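Local coordinates for protein FAD-linked sulfhydryl oxidase ERV1 (Arabidopsis thaliana, PDB 2HJ3) that uses a bound FAD to pass electrons from protein thiols to oxygen, forming disulfide bonds in proteins of the mitochondrial intermembrane space, at residues T23-Y28 with E75-W80; Q27-E30 with Q35-K38. All blocks are in the same frame, centred on the assembly; numbering follows the deposited sequence.

Contact 1: T23-Y28 with E75-W80; sequences TLAAQY and EEFSQW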
ATOM      1  N   THR A  23      -7.283   0.754  -6.698  1.00 37.37           N
ATOM      2  CA  THR A  23      -8.381   1.492  -6.084  1.00 38.87           C
ATOM      3  C   THR A  23      -7.894   2.901  -5.818  1.00 38.38           C
ATOM      4  O   THR A  23      -8.632   3.866  -5.962  1.00 41.66           O
ATOM      5  CB  THR A  23      -8.843   0.876  -4.751  1.00 38.20           C
ATOM      6  OG1 THR A  23      -9.332  -0.450  -4.978  1.00 38.81           O
ATOM      7  CG2 THR A  23      -9.946   1.720  -4.146  1.00 36.86           C
ATOM      8  N   LEU A  24      -6.633   3.009  -5.431  1.00 38.81           N
ATOM      9  CA  LEU A  24      -6.036   4.301  -5.159  1.00 39.34           C
ATOM     10  C   LEU A  24      -5.986   5.162  -6.420  1.00 39.03           C
ATOM     11  O   LEU A  24      -6.288   6.356  -6.378  1.00 38.91           O
ATOM     12  CB  LEU A  24      -4.632   4.107  -4.602  1.00 42.16           C
ATOM     13  CG  LEU A  24      -3.840   5.383  -4.347  1.00 46.08           C
ATOM     14  CD1 LEU A  24      -4.657   6.312  -3.459  1.00 48.60           C
ATOM     15  CD2 LEU A  24      -2.501   5.037  -3.696  1.00 47.18           C
ATOM     16  N   ALA A  25      -5.610   4.559  -7.545  1.00 38.57           N
ATOM     17  CA  ALA A  25      -5.543   5.299  -8.800  1.00 39.46           C
ATOM     18  C   ALA A  25      -6.939   5.656  -9.305  1.00 41.12           C
ATOM     19  O   ALA A  25      -7.100   6.588 -10.097  1.00 41.91           O
ATOM     20  CB  ALA A  25      -4.792   4.497  -9.847  1.00 38.68           C
ATOM     21  N   ALA A  26      -7.950   4.921  -8.850  1.00 41.48           N
ATOM     22  CA  ALA A  26      -9.326   5.196  -9.257  1.00 43.45           C
ATOM     23  C   ALA A  26      -9.855   6.443  -8.549  1.00 45.54           C
ATOM     24  O   ALA A  26     -10.746   7.123  -9.066  1.00 46.47           O
ATOM     25  CB  ALA A  26     -10.220   3.997  -8.955  1.00 40.62           C
ATOM     26  N   GLN A  27      -9.294   6.736  -7.374  1.00 46.47           N
ATOM     27  CA  GLN A  27      -9.679   7.898  -6.566  1.00 46.25           C
ATOM     28  C   GLN A  27      -8.769   9.110  -6.805  1.00 45.24           C
ATOM     29  O   GLN A  27      -9.096  10.224  -6.394  1.00 42.43           O
ATOM     30  CB  GLN A  27      -9.623   7.550  -5.071  1.00 49.60           C
ATOM     31  CG  GLN A  27     -10.426   6.328  -4.677  1.00 52.93           C
ATOM     32  CD  GLN A  27     -11.911   6.548  -4.829  1.00 56.44           C
ATOM     33  OE1 GLN A  27     -12.510   7.340  -4.099  1.00 57.59           O
ATOM     34  NE2 GLN A  27     -12.519   5.852  -5.789  1.00 59.63           N
ATOM     35  N   TYR A  28      -7.621   8.893  -7.443  1.00 44.88           N
ATOM     36  CA  TYR A  28      -6.687   9.986  -7.711  1.00 44.81           C
ATOM     37  C   TYR A  28      -7.445  11.146  -8.366  1.00 45.48           C
ATOM     38  O   TYR A  28      -8.261  10.941  -9.260  1.00 45.68           O
ATOM     39  CB  TYR A  28      -5.560   9.506  -8.628  1.00 43.95           C
ATOM     40  CG  TYR A  28      -4.332  10.396  -8.618  1.00 44.89           C
ATOM     41  CD1 TYR A  28      -3.546  10.526  -7.470  1.00 44.36           C
ATOM     42  CD2 TYR A  28      -3.951  11.105  -9.758  1.00 43.38           C
ATOM     43  CE1 TYR A  28      -2.407  11.339  -7.462  1.00 43.24           C
ATOM     44  CE2 TYR A  28      -2.819  11.916  -9.759  1.00 42.78           C
ATOM     45  CZ  TYR A  28      -2.048  12.029  -8.610  1.00 44.36           C
ATOM     46  OH  TYR A  28      -0.909  12.813  -8.621  1.00 44.43           O
ATOM     47  N   GLU A  75      -6.302   9.947 -15.083  1.00 45.80           N
ATOM     48  CA  GLU A  75      -6.180   9.099 -16.263  1.00 46.25           C
ATOM     49  C   GLU A  75      -4.767   8.582 -16.478  1.00 45.55           C
ATOM     50  O   GLU A  75      -4.578   7.402 -16.769  1.00 48.90           O
ATOM     51  CB  GLU A  75      -6.645   9.841 -17.515  1.00 49.39           C
ATOM     52  CG  GLU A  75      -6.984   8.900 -18.661  1.00 55.21           C
ATOM     53  CD  GLU A  75      -7.253   9.622 -19.968  1.00 57.95           C
ATOM     54  OE1 GLU A  75      -8.023  10.608 -19.961  1.00 58.64           O
ATOM     55  OE2 GLU A  75      -6.700   9.188 -21.006  1.00 59.81           O
ATOM     56  N   GLU A  76      -3.768   9.445 -16.328  1.00 43.86           N
ATOM     57  CA  GLU A  76      -2.383   9.022 -16.531  1.00 42.69           C
ATOM     58  C   GLU A  76      -1.929   8.017 -15.478  1.00 41.88           C
ATOM     59  O   GLU A  76      -1.198   7.079 -15.783  1.00 43.59           O
ATOM     60  CB  GLU A  76      -1.432  10.229 -16.510  1.00 42.26           C
ATOM     61  CG  GLU A  76      -1.808  11.359 -17.455  1.00 42.50           C
ATOM     62  CD  GLU A  76      -0.801  12.496 -17.435  1.00 41.39           C
ATOM     63  OE1 GLU A  76      -0.135  12.687 -16.397  1.00 41.47           O
ATOM     64  OE2 GLU A  76      -0.682  13.209 -18.451  1.00 42.31           O
ATOM     65  N   PHE A  77      -2.356   8.217 -14.236  1.00 41.81           N
ATOM     66  CA  PHE A  77      -1.974   7.326 -13.145  1.00 38.68           C
ATOM     67  C   PHE A  77      -2.671   5.970 -13.278  1.00 37.54           C
ATOM     68  O   PHE A  77      -2.034   4.931 -13.150  1.00 34.70           O
ATOM     69  CB  PHE A  77      -2.297   7.992 -11.804  1.00 40.33           C
ATOM     70  CG  PHE A  77      -1.747   7.257 -10.613  1.00 42.43           C
ATOM     71  CD1 PHE A  77      -0.493   6.650 -10.670  1.00 43.36           C
ATOM     72  CD2 PHE A  77      -2.481   7.167  -9.434  1.00 42.02           C
ATOM     73  CE1 PHE A  77       0.019   5.964  -9.570  1.00 43.76           C
ATOM     74  CE2 PHE A  77      -1.979   6.484  -8.330  1.00 42.87           C
ATOM     75  CZ  PHE A  77      -0.728   5.881  -8.396  1.00 42.14           C
ATOM     76  N   SER A  78      -3.973   5.984 -13.555  1.00 38.28           N
ATOM     77  CA  SER A  78      -4.738   4.748 -13.742  1.00 40.32           C
ATOM     78  C   SER A  78      -4.115   3.916 -14.846  1.00 40.20           C
ATOM     79  O   SER A  78      -3.889   2.718 -14.683  1.00 43.38           O
ATOM     80  CB  SER A  78      -6.172   5.045 -14.168  1.00 40.98           C
ATOM     81  OG  SER A  78      -6.807   5.921 -13.276  1.00 49.19           O
ATOM     82  N   GLN A  79      -3.859   4.558 -15.981  1.00 40.26           N
ATOM     83  CA  GLN A  79      -3.276   3.878 -17.136  1.00 41.14           C
ATOM     84  C   GLN A  79      -1.896   3.353 -16.795  1.00 41.61           C
ATOM     85  O   GLN A  79      -1.616   2.162 -16.951  1.00 42.93           O
ATOM     86  CB  GLN A  79      -3.181   4.836 -18.324  1.00 42.39           C
ATOM     87  CG  GLN A  79      -4.523   5.356 -18.819  1.00 42.88           C
ATOM     88  CD  GLN A  79      -5.380   4.259 -19.410  1.00 47.15           C
ATOM     89  OE1 GLN A  79      -6.589   4.211 -19.173  1.00 50.30           O
ATOM     90  NE2 GLN A  79      -4.763   3.373 -20.195  1.00 47.02           N
ATOM     91  N   TRP A  80      -1.032   4.245 -16.321  1.00 40.64           N
ATOM     92  CA  TRP A  80       0.323   3.865 -15.966  1.00 39.70           C
ATOM     93  C   TRP A  80       0.341   2.632 -15.064  1.00 39.88           C
ATOM     94  O   TRP A  80       1.080   1.678 -15.312  1.00 39.53           O
ATOM     95  CB  TRP A  80       1.030   5.024 -15.256  1.00 40.27           C
ATOM     96  CG  TRP A  80       2.399   4.650 -14.786  1.00 39.37           C
ATOM     97  CD1 TRP A  80       3.532   4.575 -15.537  1.00 38.59           C
ATOM     98  CD2 TRP A  80       2.759   4.211 -13.473  1.00 38.88           C
ATOM     99  NE1 TRP A  80       4.582   4.109 -14.776  1.00 37.28           N
ATOM    100  CE2 TRP A  80       4.133   3.877 -13.504  1.00 39.32           C
ATOM    101  CE3 TRP A  80       2.053   4.065 -12.273  1.00 39.25           C
ATOM    102  CZ2 TRP A  80       4.817   3.404 -12.382  1.00 40.13           C
ATOM    103  CZ3 TRP A  80       2.729   3.595 -11.156  1.00 40.94           C
ATOM    104  CH2 TRP A  80       4.100   3.269 -11.219  1.00 42.73           C
TER
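One face of the Tyr28 ring receives the edge of Phe77 in a T-shaped (edge-to-face) stack, with the centroids 5.1 Å apart and the planes at 59°. The edge atom that leads is Phe77 CD2, which sits 3.8 Å from Tyr28 CG. The same atom meets the neighbouring helix, since Ala25 CB lies 3.6 Å from Phe77 CD2 and comes to the phenyl ring obliquely. Phe77 holds its CG anti to the backbone N (chi1 -171°), which carries the ring across to Ala25 and Tyr28. This is the interface of helix 10-27 with helix 74-91 in the four-helix bundle of the ERV/ALR fold, and Val40 of helix 34-50 touches both aromatic side chains. Alanine suits the closest point because its methyl group lets the backbones approach, with Ala25 CA 5.0 Å from Ser78 CA. With a leucine here in place of Phe77 the ring edge is gone, which would probably leave the Tyr28 face without its T-shaped partner and Ala25 CB with a looser fit. Serine is nearly as compact: Ser78 OG lies 3.3 Å from Ala25 O, but no hydrogen bond joins them. The hydroxyl bonds instead to Gln74 O, one turn back in its own helix, and Gln74 NE2 supplies the bond to Ala25 O.

Contact 2: Q27-E30 with Q35-K38; sequences QYPE and QQKK. With SO4 (sulfate ion), chain H.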
ATOM      1  N   GLN A  27      -9.294   6.736  -7.374  1.00 46.47           N
ATOM      2  CA  GLN A  27      -9.679   7.898  -6.566  1.00 46.25           C
ATOM      3  C   GLN A  27      -8.769   9.110  -6.805  1.00 45.24           C
ATOM      4  O   GLN A  27      -9.096  10.224  -6.394  1.00 42.43           O
ATOM      5  CB  GLN A  27      -9.623   7.550  -5.071  1.00 49.60           C
ATOM      6  CG  GLN A  27     -10.426   6.328  -4.677  1.00 52.93           C
ATOM      7  CD  GLN A  27     -11.911   6.548  -4.829  1.00 56.44           C
ATOM      8  OE1 GLN A  27     -12.510   7.340  -4.099  1.00 57.59           O
ATOM      9  NE2 GLN A  27     -12.519   5.852  -5.789  1.00 59.63           N
ATOM     10  N   TYR A  28      -7.621   8.893  -7.443  1.00 44.88           N
ATOM     11  CA  TYR A  28      -6.687   9.986  -7.711  1.00 44.81           C
ATOM     12  C   TYR A  28      -7.445  11.146  -8.366  1.00 45.48           C
ATOM     13  O   TYR A  28      -8.261  10.941  -9.260  1.00 45.68           O
ATOM     14  CB  TYR A  28      -5.560   9.506  -8.628  1.00 43.95           C
ATOM     15  CG  TYR A  28      -4.332  10.396  -8.618  1.00 44.89           C
ATOM     16  CD1 TYR A  28      -3.546  10.526  -7.470  1.00 44.36           C
ATOM     17  CD2 TYR A  28      -3.951  11.105  -9.758  1.00 43.38           C
ATOM     18  CE1 TYR A  28      -2.407  11.339  -7.462  1.00 43.24           C
ATOM     19  CE2 TYR A  28      -2.819  11.916  -9.759  1.00 42.78           C
ATOM     20  CZ  TYR A  28      -2.048  12.029  -8.610  1.00 44.36           C
ATOM     21  OH  TYR A  28      -0.909  12.813  -8.621  1.00 44.43           O
ATOM     22  N   PRO A  29      -7.188  12.383  -7.926  1.00 45.99           N
ATOM     23  CA  PRO A  29      -7.895  13.520  -8.520  1.00 48.20           C
ATOM     24  C   PRO A  29      -7.570  13.853  -9.981  1.00 50.94           C
ATOM     25  O   PRO A  29      -6.476  13.574 -10.488  1.00 48.70           O
ATOM     26  CB  PRO A  29      -7.565  14.667  -7.566  1.00 48.27           C
ATOM     27  CG  PRO A  29      -6.215  14.303  -7.056  1.00 49.29           C
ATOM     28  CD  PRO A  29      -6.324  12.817  -6.816  1.00 46.26           C
ATOM     29  N   GLU A  30      -8.551  14.443 -10.654  1.00 53.61           N
ATOM     30  CA  GLU A  30      -8.402  14.837 -12.048  1.00 56.87           C
ATOM     31  C   GLU A  30      -7.288  15.873 -12.111  1.00 56.61           C
ATOM     32  O   GLU A  30      -6.384  15.777 -12.933  1.00 56.05           O
ATOM     33  CB  GLU A  30      -9.725  15.418 -12.562  1.00 59.63           C
ATOM     34  CG  GLU A  30      -9.669  16.046 -13.954  1.00 65.14           C
ATOM     35  CD  GLU A  30      -9.297  15.060 -15.052  1.00 68.07           C
ATOM     36  OE1 GLU A  30      -9.194  13.840 -14.764  1.00 69.30           O
ATOM     37  OE2 GLU A  30      -9.119  15.514 -16.208  1.00 66.06           O
ATOM     38  N   GLN A  35       1.277  18.188  -3.777  1.00 51.41           N
ATOM     39  CA  GLN A  35       1.607  17.179  -2.780  1.00 50.46           C
ATOM     40  C   GLN A  35       1.069  15.797  -3.157  1.00 47.27           C
ATOM     41  O   GLN A  35       1.758  14.789  -2.997  1.00 45.79           O
ATOM     42  CB  GLN A  35       1.072  17.585  -1.400  1.00 53.40           C
ATOM     43  CG  GLN A  35       1.663  16.750  -0.267  1.00 58.04           C
ATOM     44  CD  GLN A  35       1.051  17.064   1.088  1.00 62.94           C
ATOM     45  OE1 GLN A  35      -0.164  16.812   1.270  1.00 62.25           O
ATOM     46  NE2 GLN A  35       1.791  17.558   1.971  1.00 64.91           N
ATOM     47  N   GLN A  36      -0.162  15.747  -3.647  1.00 44.38           N
ATOM     48  CA  GLN A  36      -0.746  14.473  -4.041  1.00 45.36           C
ATOM     49  C   GLN A  36       0.104  13.819  -5.128  1.00 44.80           C
ATOM     50  O   GLN A  36       0.276  12.604  -5.150  1.00 43.48           O
ATOM     51  CB  GLN A  36      -2.174  14.680  -4.537  1.00 45.15           C
ATOM     52  CG  GLN A  36      -3.087  15.245  -3.479  1.00 46.02           C
ATOM     53  CD  GLN A  36      -4.456  15.588  -4.016  1.00 48.66           C
ATOM     54  OE1 GLN A  36      -4.544  16.419  -4.950  1.00 49.30           O
ATOM     55  NE2 GLN A  36      -5.446  15.030  -3.499  1.00 48.80           N
ATOM     56  N   LYS A  37       0.652  14.640  -6.017  1.00 46.54           N
ATOM     57  CA  LYS A  37       1.493  14.145  -7.096  1.00 46.51           C
ATOM     58  C   LYS A  37       2.770  13.581  -6.484  1.00 45.77           C
ATOM     59  O   LYS A  37       3.220  12.489  -6.835  1.00 46.43           O
ATOM     60  CB  LYS A  37       1.812  15.288  -8.063  1.00 48.70           C
ATOM     61  CG  LYS A  37       2.524  14.852  -9.337  1.00 54.26           C
ATOM     62  CD  LYS A  37       2.659  15.992 -10.349  1.00 55.57           C
ATOM     63  CE  LYS A  37       3.409  15.530 -11.605  1.00 59.25           C
ATOM     64  NZ  LYS A  37       3.550  16.591 -12.654  1.00 58.87           N
ATOM     65  N   LYS A  38       3.335  14.329  -5.544  1.00 45.08           N
ATOM     66  CA  LYS A  38       4.560  13.934  -4.855  1.00 44.45           C
ATOM     67  C   LYS A  38       4.401  12.644  -4.040  1.00 43.18           C
ATOM     68  O   LYS A  38       5.282  11.783  -4.044  1.00 41.56           O
ATOM     69  CB  LYS A  38       4.999  15.071  -3.938  1.00 47.48           C
ATOM     70  CG  LYS A  38       6.211  14.789  -3.084  1.00 51.67           C
ATOM     71  CD  LYS A  38       6.465  15.978  -2.168  1.00 55.30           C
ATOM     72  CE  LYS A  38       7.794  15.870  -1.439  1.00 58.73           C
ATOM     73  NZ  LYS A  38       8.078  17.118  -0.659  1.00 60.05           N
TER
HETATM   74  S   SO4 H 508       5.872  15.347   2.202  1.00118.23           S
HETATM   75  O1  SO4 H 508       5.397  13.988   2.556  1.00117.71           O
HETATM   76  O2  SO4 H 508       7.353  15.352   2.133  1.00117.21           O
HETATM   77  O3  SO4 H 508       5.317  15.739   0.885  1.00117.49           O
HETATM   78  O4  SO4 H 508       5.416  16.303   3.239  1.00117.24           O
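Gln36 reaches from helix 34-50 toward Pro29 in the preceding loop, and its side chain can be followed outward atom by atom. Gln36 CB leaves the helix toward the loop and lies 4.4 Å from Tyr28 CE1. CG is set anti to the carbonyl carbon (chi1 -62°), and from there the chain runs extended, bringing the flat amide to the proline. Gln36 CD stands 3.7 Å from Pro29 CG. At the tip, Gln36 OE1 comes to 3.4 Å from Pro29 CG, while Gln36 NE2 touches both CG and CD of Pro29. These are van der Waals contacts; the polar partner of OE1 is the backbone N of Thr33, so one glutamine both packs against the loop and accepts a bond from the chain near the start of its helix. The segments belong to the helix-loop-helix connection between the first two long helices of the bundle, helix 10-27 and helix 34-50. Proline suits the loop here, having no amide hydrogen to satisfy and a compact apolar ring to offer the glutamine. Beside this pair the hydroxyl end of Tyr28 meets the helix backbone: Gln36 O lies in the ring plane, at its edge, and Tyr28 OH is 3.1 Å from Lys37 CA. The hydroxyl's hydrogen-bond partner is Ala71 O. On another side of the helix, extended Lys38 makes a weak hydrogen bond from NZ to O2 of a sulfate ion, at 3.4 Å. Arg49 of the second subunit also binds this anion, which probably came from the crystallisation liquor.

In the fold
Contact 1 and contact 2 share Gln27 and Tyr28, and their centres are about 9 Å apart. The Tyr28 ring belongs to the buried packing against helix 74-91, while its hydroxyl end reaches helix 34-50, so one tyrosine relates three helices. Contact 1 is the nearer to the cofactor: the side chain of Ser78 is about 8 Å from the bound FAD and about 6 Å from that of Cys82, an FAD-binding residue. Contact 2 lies farther out, the Tyr28 side chain being about 14 Å from the FAD. Both border the second subunit, where Gln27, common to the two, packs on Pro52 of that chain.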